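Local coordinates for chromosome partition protein Smc (Pyrococcus furiosus, PDB 3KTA) that is probably required for chromosome condensation and partitioning and hydrolyses ATP in an ABC-type head, of which this chain is the C-terminal part, at residues I23-S28 with L72-A76; F84-P88 with K116-F120; I95-D101 with T124-M129. The contacts are given in a common frame with arbitrary orientation. Numbering follows the deposited sequence.

Contact 1 (I23-S28 with L72-A76); sequences IFAKLS and LTALA
Two helical segments cross obliquely in a mainly antiparallel sense, with 137° between their N-to-C directions and axes 9.2 Å apart at closest approach. Residues 23-27 end helix 4-27, and Ser28 leaves helical geometry; 72-76 lies inside helix 67-84. Phe24 faces Ala76 (CA to CA 5.2 Å) and Leu27 faces Leu72 (7.0 Å). Ala76 permits the close approach: its CB lies 4.1 Å from both Ile23 CG2 and Phe24 CB. Leu27 (mt) brings CD1 to 4.3 Å from Ala76 CB and 4.4 Å from Leu75 CB, while its CB lies 4.4 Å from Leu72 CD2. Phe24, chi1 t, has Thr73 OG1 at its ring edge, 3.5 Å from Phe24 CE1. Leu72, also mt, puts CD1 3.5 Å from Ser28 OG. Helix 67-84 starts within the ABC signature motif, and here its next turns pack on helix 4-27. No hydrogen bond joins the segments; Thr73 OG1 bonds to Glu69 O in its own helix, so van der Waals packing of mostly apolar side chains joins the two.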
loop_
_atom_site.group_PDB
_atom_site.type_symbol
_atom_site.label_atom_id
_atom_site.label_comp_id
_atom_site.label_asym_id
_atom_site.label_seq_id
_atom_site.Cartn_x
_atom_site.Cartn_y
_atom_site.Cartn_z
ATOM N N ILE B 23 8.988 -10.041 14.378
ATOM C CA ILE B 23 8.200 -8.830 14.217
ATOM C C ILE B 23 6.908 -8.869 15.031
ATOM O O ILE B 23 6.537 -7.882 15.650
ATOM C CB ILE B 23 7.902 -8.543 12.727
ATOM C CG1 ILE B 23 9.213 -8.268 11.995
ATOM C CG2 ILE B 23 6.944 -7.357 12.600
ATOM C CD1 ILE B 23 9.098 -8.251 10.473
ATOM N N PHE B 24 6.229 -10.013 15.048
ATOM C CA PHE B 24 5.015 -10.129 15.855
ATOM C C PHE B 24 5.302 -9.837 17.324
ATOM O O PHE B 24 4.553 -9.100 17.967
ATOM C CB PHE B 24 4.369 -11.512 15.720
ATOM C CG PHE B 24 3.034 -11.613 16.397
ATOM C CD1 PHE B 24 1.864 -11.364 15.696
ATOM C CD2 PHE B 24 2.948 -11.949 17.740
ATOM C CE1 PHE B 24 0.630 -11.456 16.323
ATOM C CE2 PHE B 24 1.728 -12.028 18.374
ATOM C CZ PHE B 24 0.564 -11.783 17.666
ATOM N N ALA B 25 6.399 -10.390 17.832
ATOM C CA ALA B 25 6.768 -10.190 19.239
ATOM C C ALA B 25 7.099 -8.727 19.525
ATOM O O ALA B 25 6.813 -8.223 20.610
ATOM C CB ALA B 25 7.942 -11.097 19.621
ATOM N N LYS B 26 7.693 -8.050 18.551
ATOM C CA LYS B 26 7.999 -6.621 18.669
ATOM C C LYS B 26 6.726 -5.781 18.718
ATOM O O LYS B 26 6.581 -4.897 19.568
ATOM C CB LYS B 26 8.873 -6.182 17.493
ATOM C CG LYS B 26 9.446 -4.778 17.587
ATOM C CD LYS B 26 10.719 -4.663 16.746
ATOM C CE LYS B 26 10.463 -5.061 15.292
ATOM N NZ LYS B 26 11.673 -4.904 14.432
ATOM N N LEU B 27 5.803 -6.059 17.806
ATOM C CA LEU B 27 4.566 -5.287 17.709
ATOM C C LEU B 27 3.624 -5.555 18.884
ATOM O O LEU B 27 2.877 -4.673 19.301
ATOM C CB LEU B 27 3.847 -5.583 16.389
ATOM C CG LEU B 27 4.574 -5.118 15.122
ATOM C CD1 LEU B 27 3.752 -5.500 13.883
ATOM C CD2 LEU B 27 4.832 -3.611 15.166
ATOM N N SER B 28 3.650 -6.780 19.395
ATOM C CA SER B 28 2.851 -7.163 20.568
ATOM C C SER B 28 3.735 -7.690 21.695
ATOM O O SER B 28 3.882 -8.897 21.865
ATOM C CB SER B 28 1.820 -8.227 20.193
ATOM O OG SER B 28 0.861 -7.698 19.304
ATOM N N LEU B 72 -2.608 -6.325 13.539
ATOM C CA LEU B 72 -1.220 -6.539 13.946
ATOM C C LEU B 72 -0.641 -7.816 13.368
ATOM O O LEU B 72 0.516 -7.860 12.972
ATOM C CB LEU B 72 -1.083 -6.552 15.460
ATOM C CG LEU B 72 -1.224 -5.180 16.101
ATOM C CD1 LEU B 72 -1.096 -5.280 17.618
ATOM C CD2 LEU B 72 -0.201 -4.195 15.529
ATOM N N THR B 73 -1.459 -8.859 13.312
ATOM C CA THR B 73 -1.018 -10.122 12.755
ATOM C C THR B 73 -0.705 -9.969 11.260
ATOM O O THR B 73 0.332 -10.441 10.779
ATOM C CB THR B 73 -2.093 -11.212 12.983
ATOM O OG1 THR B 73 -2.311 -11.352 14.394
ATOM C CG2 THR B 73 -1.630 -12.539 12.430
ATOM N N ALA B 74 -1.610 -9.305 10.540
ATOM C CA ALA B 74 -1.451 -9.022 9.113
ATOM C C ALA B 74 -0.225 -8.149 8.867
ATOM O O ALA B 74 0.526 -8.386 7.923
ATOM C CB ALA B 74 -2.692 -8.339 8.567
ATOM N N LEU B 75 -0.036 -7.142 9.712
ATOM C CA LEU B 75 1.113 -6.251 9.550
ATOM C C LEU B 75 2.435 -6.982 9.769
ATOM O O LEU B 75 3.413 -6.772 9.039
ATOM C CB LEU B 75 0.992 -5.033 10.462
ATOM C CG LEU B 75 -0.021 -4.010 9.954
ATOM C CD1 LEU B 75 -0.391 -3.015 11.035
ATOM C CD2 LEU B 75 0.522 -3.293 8.716
ATOM N N ALA B 76 2.468 -7.858 10.761
ATOM C CA ALA B 76 3.678 -8.633 11.014
ATOM C C ALA B 76 4.017 -9.482 9.799
ATOM O O ALA B 76 5.174 -9.655 9.459
ATOM C CB ALA B 76 3.506 -9.509 12.254
#

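Contact 2 (F84-P88 with K116-F120); sequences FKPAP and KESQF
Residues 84-88 leave helix 67-84 at Lys85; Pro86 and Ala87 are extended and Pro88 is helical in phi/psi, alongside 116-120, which enters strand 119-123. The closest CA pair is Pro88 and Ser118, 5.4 Å apart. Glu117 comes first: its CB lies 3.8 Å from Pro86 CG, and its carbonyl O is 2.6 Å from a water that also sits 3.2 Å from Ala87 O. Ser118, chi1 m, is extended; its OG donates to Ala87 O at 2.7 Å, touches Pro86 CB at 3.2 Å and is also hydrogen-bonded to Gln82. Next, Gln119 N donates to Pro88 O at 3.1 Å, nearly linear at 168°, the opening rung of a parallel ladder that continues with Tyr90. Phe120 turns its CB away and stacks on Tyr90. The contact thus lies where strands 89-93 and 119-123, joined through helix 101-114 in a beta-alpha-beta unit, begin side by side; Phe120 also pairs in parallel with a strand of the other Smc chain, continuing the sheet across the interface.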
loop_
_atom_site.group_PDB
_atom_site.type_symbol
_atom_site.label_atom_id
_atom_site.label_comp_id
_atom_site.label_asym_id
_atom_site.label_seq_id
_atom_site.Cartn_x
_atom_site.Cartn_y
_atom_site.Cartn_z
ATOM N N PHE B 84 12.620 -9.609 4.117
ATOM C CA PHE B 84 13.305 -10.581 3.270
ATOM C C PHE B 84 13.535 -10.061 1.856
ATOM O O PHE B 84 14.608 -10.266 1.273
ATOM C CB PHE B 84 12.504 -11.878 3.197
ATOM C CG PHE B 84 13.073 -12.867 2.223
ATOM C CD1 PHE B 84 14.227 -13.573 2.530
ATOM C CD2 PHE B 84 12.469 -13.064 0.995
ATOM C CE1 PHE B 84 14.759 -14.479 1.625
ATOM C CE2 PHE B 84 12.993 -13.971 0.084
ATOM C CZ PHE B 84 14.141 -14.674 0.406
ATOM N N LYS B 85 12.517 -9.410 1.299
ATOM C CA LYS B 85 12.592 -8.883 -0.047
ATOM C C LYS B 85 11.873 -7.535 -0.131
ATOM O O LYS B 85 10.676 -7.480 -0.373
ATOM C CB LYS B 85 11.958 -9.869 -1.035
ATOM C CG LYS B 85 12.027 -9.412 -2.481
ATOM C CD LYS B 85 11.380 -10.410 -3.433
ATOM N N PRO B 86 12.603 -6.438 0.074
ATOM C CA PRO B 86 11.923 -5.141 0.134
ATOM C C PRO B 86 11.271 -4.800 -1.203
ATOM O O PRO B 86 11.968 -4.804 -2.222
ATOM C CB PRO B 86 13.061 -4.161 0.417
ATOM C CG PRO B 86 14.103 -4.984 1.115
ATOM C CD PRO B 86 13.995 -6.378 0.553
ATOM N N ALA B 87 9.973 -4.514 -1.206
ATOM C CA ALA B 87 9.301 -4.091 -2.432
ATOM C C ALA B 87 9.674 -2.646 -2.730
ATOM O O ALA B 87 10.083 -1.913 -1.832
ATOM C CB ALA B 87 7.802 -4.235 -2.301
ATOM N N PRO B 88 9.524 -2.221 -3.990
ATOM C CA PRO B 88 9.865 -0.828 -4.313
ATOM C C PRO B 88 9.094 0.160 -3.438
ATOM O O PRO B 88 9.711 1.074 -2.871
ATOM C CB PRO B 88 9.487 -0.705 -5.795
ATOM C CG PRO B 88 9.737 -2.109 -6.330
ATOM C CD PRO B 88 9.230 -3.021 -5.199
ATOM N N LYS B 116 14.287 2.494 5.209
ATOM C CA LYS B 116 15.656 2.498 4.702
ATOM C C LYS B 116 15.792 1.688 3.410
ATOM O O LYS B 116 16.708 1.934 2.623
ATOM C CB LYS B 116 16.629 1.966 5.756
ATOM C CG LYS B 116 16.687 2.810 7.020
ATOM C CD LYS B 116 17.508 2.113 8.108
ATOM C CE LYS B 116 17.567 2.948 9.378
ATOM N NZ LYS B 116 18.341 2.272 10.458
ATOM N N GLU B 117 14.882 0.733 3.197
ATOM C CA GLU B 117 14.978 -0.216 2.078
ATOM C C GLU B 117 13.794 -0.169 1.105
ATOM O O GLU B 117 13.913 -0.634 -0.028
ATOM C CB GLU B 117 15.139 -1.661 2.581
ATOM C CG GLU B 117 16.303 -1.882 3.537
ATOM C CD GLU B 117 17.649 -1.587 2.901
ATOM O OE1 GLU B 117 17.735 -1.578 1.659
ATOM O OE2 GLU B 117 18.623 -1.369 3.649
ATOM N N SER B 118 12.661 0.373 1.547
ATOM C CA SER B 118 11.494 0.536 0.677
ATOM C C SER B 118 10.861 1.902 0.907
ATOM O O SER B 118 10.991 2.476 1.989
ATOM C CB SER B 118 10.430 -0.537 0.971
ATOM O OG SER B 118 10.920 -1.848 0.751
ATOM N N GLN B 119 10.122 2.386 -0.090
ATOM C CA GLN B 119 9.329 3.596 0.039
ATOM C C GLN B 119 7.982 3.247 0.687
ATOM O O GLN B 119 7.387 2.213 0.372
ATOM C CB GLN B 119 9.115 4.192 -1.354
ATOM C CG GLN B 119 8.211 5.416 -1.404
ATOM C CD GLN B 119 8.143 5.952 -2.828
ATOM O OE1 GLN B 119 7.863 5.198 -3.767
ATOM N NE2 GLN B 119 8.422 7.236 -3.001
ATOM N N PHE B 120 7.514 4.102 1.592
ATOM C CA PHE B 120 6.207 3.932 2.219
ATOM C C PHE B 120 5.357 5.167 2.028
ATOM O O PHE B 120 5.813 6.285 2.316
ATOM C CB PHE B 120 6.384 3.655 3.726
ATOM C CG PHE B 120 6.897 2.292 4.006
ATOM C CD1 PHE B 120 8.266 2.023 3.964
ATOM C CD2 PHE B 120 6.016 1.245 4.258
ATOM C CE1 PHE B 120 8.735 0.746 4.210
ATOM C CE2 PHE B 120 6.482 -0.032 4.483
ATOM C CZ PHE B 120 7.839 -0.288 4.453
HETATM O O HOH W 1 13.147 -1.072 -2.475
#

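Contact 3 (I95-D101 with T124-M129); sequences IDAHLDD and TLRDVM
The loop 95-101, the D-loop following Walker B strand 89-93, faces 124-129, which leaves strand 119-123 for helix 127-130 and by its position probably matches the H-loop (switch) region of ABC ATPases. A type II turn spans Asp96 to Leu99, with Leu99 N bonded to Asp96 O (3.2 Å). CA atoms are nearest at Asp96-Thr124 (7.4 Å) and Asp101-Val128 (6.5 Å). Arg126 folds back with chi1 to chi3 all m and reaches the loop carbonyl of Leu99: NH1 and NH2 each donate to Leu99 O at 2.9 Å, and NH2 forms a salt bridge with Asp101 OD1 at 2.8 Å. Asp101, chi1 m, places OD1 at the guanidinium edge, near its plane. Asp101 OD2 and Asp127 OD1 stand 4.5 Å apart; two waters bridge these aspartates, one also accepting from Arg126 NE at 2.9 Å. Asp96, chi1 36°, accepts at OD2 from Thr124 OG1 (2.7 Å), and a water links Asp96 OD1 to Leu125 N. Thr124, chi1 t, also takes Arg126 N on its OG1 at 2.9 Å, an ST turn. Selenomethionine Met129 lays CE 4.0 Å from Ile95 CD1. Buried arginine charge and a carboxylate-hydroxyl pair therefore tie the D-loop to the turn between strand 119-123 and helix 127-130.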
loop_
_atom_site.group_PDB
_atom_site.type_symbol
_atom_site.label_atom_id
_atom_site.label_comp_id
_atom_site.label_asym_id
_atom_site.label_seq_id
_atom_site.Cartn_x
_atom_site.Cartn_y
_atom_site.Cartn_z
ATOM N N ILE B 95 -4.329 1.972 7.833
ATOM C CA ILE B 95 -4.075 0.620 8.325
ATOM C C ILE B 95 -4.055 0.603 9.841
ATOM O O ILE B 95 -4.015 -0.464 10.441
ATOM C CB ILE B 95 -2.743 0.030 7.802
ATOM C CG1 ILE B 95 -1.567 0.976 8.112
ATOM C CG2 ILE B 95 -2.846 -0.283 6.306
ATOM C CD1 ILE B 95 -0.263 0.272 8.409
ATOM N N ASP B 96 -4.071 1.794 10.443
ATOM C CA ASP B 96 -3.995 1.928 11.894
ATOM C C ASP B 96 -5.358 1.974 12.558
ATOM O O ASP B 96 -5.460 2.131 13.781
ATOM C CB ASP B 96 -3.130 3.140 12.302
ATOM C CG ASP B 96 -3.272 4.340 11.361
ATOM O OD1 ASP B 96 -4.209 4.395 10.553
ATOM O OD2 ASP B 96 -2.445 5.263 11.473
ATOM N N ALA B 97 -6.417 1.819 11.772
ATOM C CA ALA B 97 -7.755 1.736 12.358
ATOM C C ALA B 97 -7.828 0.605 13.398
ATOM O O ALA B 97 -7.242 -0.466 13.222
ATOM C CB ALA B 97 -8.807 1.530 11.273
ATOM N N HIS B 98 -8.531 0.859 14.494
ATOM C CA HIS B 98 -8.764 -0.169 15.508
ATOM C C HIS B 98 -7.540 -0.487 16.368
ATOM O O HIS B 98 -7.576 -1.414 17.176
ATOM C CB HIS B 98 -9.311 -1.451 14.864
ATOM C CG HIS B 98 -10.358 -1.193 13.825
ATOM N ND1 HIS B 98 -10.378 -1.839 12.606
ATOM C CD2 HIS B 98 -11.404 -0.330 13.809
ATOM C CE1 HIS B 98 -11.400 -1.396 11.892
ATOM N NE2 HIS B 98 -12.034 -0.477 12.597
ATOM N N LEU B 99 -6.468 0.284 16.210
ATOM C CA LEU B 99 -5.287 0.097 17.049
ATOM C C LEU B 99 -5.118 1.273 17.989
ATOM O O LEU B 99 -5.341 2.422 17.601
ATOM C CB LEU B 99 -4.018 -0.038 16.202
ATOM C CG LEU B 99 -3.885 -1.271 15.310
ATOM C CD1 LEU B 99 -2.693 -1.107 14.375
ATOM C CD2 LEU B 99 -3.734 -2.510 16.154
ATOM N N ASP B 100 -4.726 0.995 19.229
ATOM C CA ASP B 100 -4.508 2.084 20.169
ATOM C C ASP B 100 -3.170 2.779 19.895
ATOM O O ASP B 100 -2.384 2.325 19.057
ATOM C CB ASP B 100 -4.667 1.612 21.631
ATOM C CG ASP B 100 -3.554 0.678 22.102
ATOM O OD1 ASP B 100 -2.578 0.424 21.371
ATOM O OD2 ASP B 100 -3.657 0.197 23.255
ATOM N N ASP B 101 -2.911 3.895 20.562
ATOM C CA ASP B 101 -1.677 4.634 20.290
ATOM C C ASP B 101 -0.406 3.811 20.502
ATOM O O ASP B 101 0.556 3.953 19.750
ATOM C CB ASP B 101 -1.600 5.905 21.137
ATOM C CG ASP B 101 -2.442 7.046 20.582
ATOM O OD1 ASP B 101 -3.150 6.871 19.565
ATOM O OD2 ASP B 101 -2.383 8.142 21.182
ATOM N N THR B 124 -3.221 8.505 6.862
ATOM C CA THR B 124 -3.495 8.319 8.296
ATOM C C THR B 124 -4.123 9.549 8.942
ATOM O O THR B 124 -3.893 10.679 8.501
ATOM C CB THR B 124 -2.205 7.946 9.060
ATOM O OG1 THR B 124 -2.505 7.718 10.448
ATOM C CG2 THR B 124 -1.163 9.057 8.948
ATOM N N LEU B 125 -4.937 9.306 9.973
ATOM C CA LEU B 125 -5.521 10.372 10.786
ATOM C C LEU B 125 -4.847 10.392 12.160
ATOM O O LEU B 125 -5.243 11.167 13.045
ATOM C CB LEU B 125 -7.026 10.138 10.971
ATOM C CG LEU B 125 -7.897 10.181 9.717
ATOM C CD1 LEU B 125 -9.365 10.150 10.102
ATOM C CD2 LEU B 125 -7.563 11.406 8.884
ATOM N N ARG B 126 -3.819 9.561 12.336
ATOM C CA ARG B 126 -3.210 9.364 13.656
ATOM C C ARG B 126 -1.879 10.096 13.823
ATOM O O ARG B 126 -0.876 9.802 13.134
ATOM C CB ARG B 126 -3.000 7.875 13.946
ATOM C CG ARG B 126 -4.262 7.038 13.794
ATOM C CD ARG B 126 -5.272 7.328 14.926
ATOM N NE ARG B 126 -4.778 6.809 16.194
ATOM C CZ ARG B 126 -4.892 5.538 16.582
ATOM N NH1 ARG B 126 -5.497 4.649 15.805
ATOM N NH2 ARG B 126 -4.389 5.155 17.751
ATOM N N ASP B 127 -1.851 11.031 14.774
ATOM C CA ASP B 127 -0.621 11.736 15.091
ATOM C C ASP B 127 0.577 10.827 15.359
ATOM O O ASP B 127 1.674 11.110 14.884
ATOM C CB ASP B 127 -0.831 12.742 16.240
ATOM C CG ASP B 127 -1.509 12.130 17.469
ATOM O OD1 ASP B 127 -1.482 10.900 17.678
ATOM O OD2 ASP B 127 -2.071 12.916 18.258
ATOM N N VAL B 128 0.380 9.736 16.106
ATOM C CA VAL B 128 1.494 8.867 16.461
ATOM C C VAL B 128 1.997 8.070 15.258
ATOM O O VAL B 128 3.101 7.540 15.297
ATOM C CB VAL B 128 1.159 7.924 17.637
ATOM C CG1 VAL B 128 0.897 8.735 18.878
ATOM C CG2 VAL B 128 -0.053 7.095 17.328
HETATM N N MSE B 129 1.182 7.987 14.205
HETATM C CA MSE B 129 1.639 7.397 12.951
HETATM C C MSE B 129 2.468 8.377 12.126
HETATM O O MSE B 129 3.479 7.961 11.541
HETATM C CB MSE B 129 0.458 6.898 12.096
HETATM C CG MSE B 129 0.872 6.374 10.701
HETATM SE SE MSE B 129 1.963 4.756 10.747
HETATM C CE MSE B 129 0.498 3.488 10.710
HETATM O O HOH W 2 -5.838 6.603 10.167
HETATM O O HOH W 3 -3.171 8.795 17.637
HETATM O O HOH W 4 -2.999 10.309 19.928
#

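Contacts 1 and 3 have centres about 15 Å apart and meet directly through helix 67-84: Leu75 CD2 packs on Ile95 CD1 and Leu72 CG on Leu99 CD2, both at 3.7 Å, so the signature helix touches both helix 4-27 and the D-loop. Contact 2, at the far end of that helix, is about 17 Å from contact 1 centre to centre. Strands 89-93 and 119-123 run from contact 2 toward contact 3, about 21 Å between centres. Contact 3 lies nearest in sequence to the pocket: Glu94, which lines the AP5 site, directly precedes Ile95, while the side chain of Asp96 is about 10 Å from AP5 and that of Thr124 about 10 Å from magnesium.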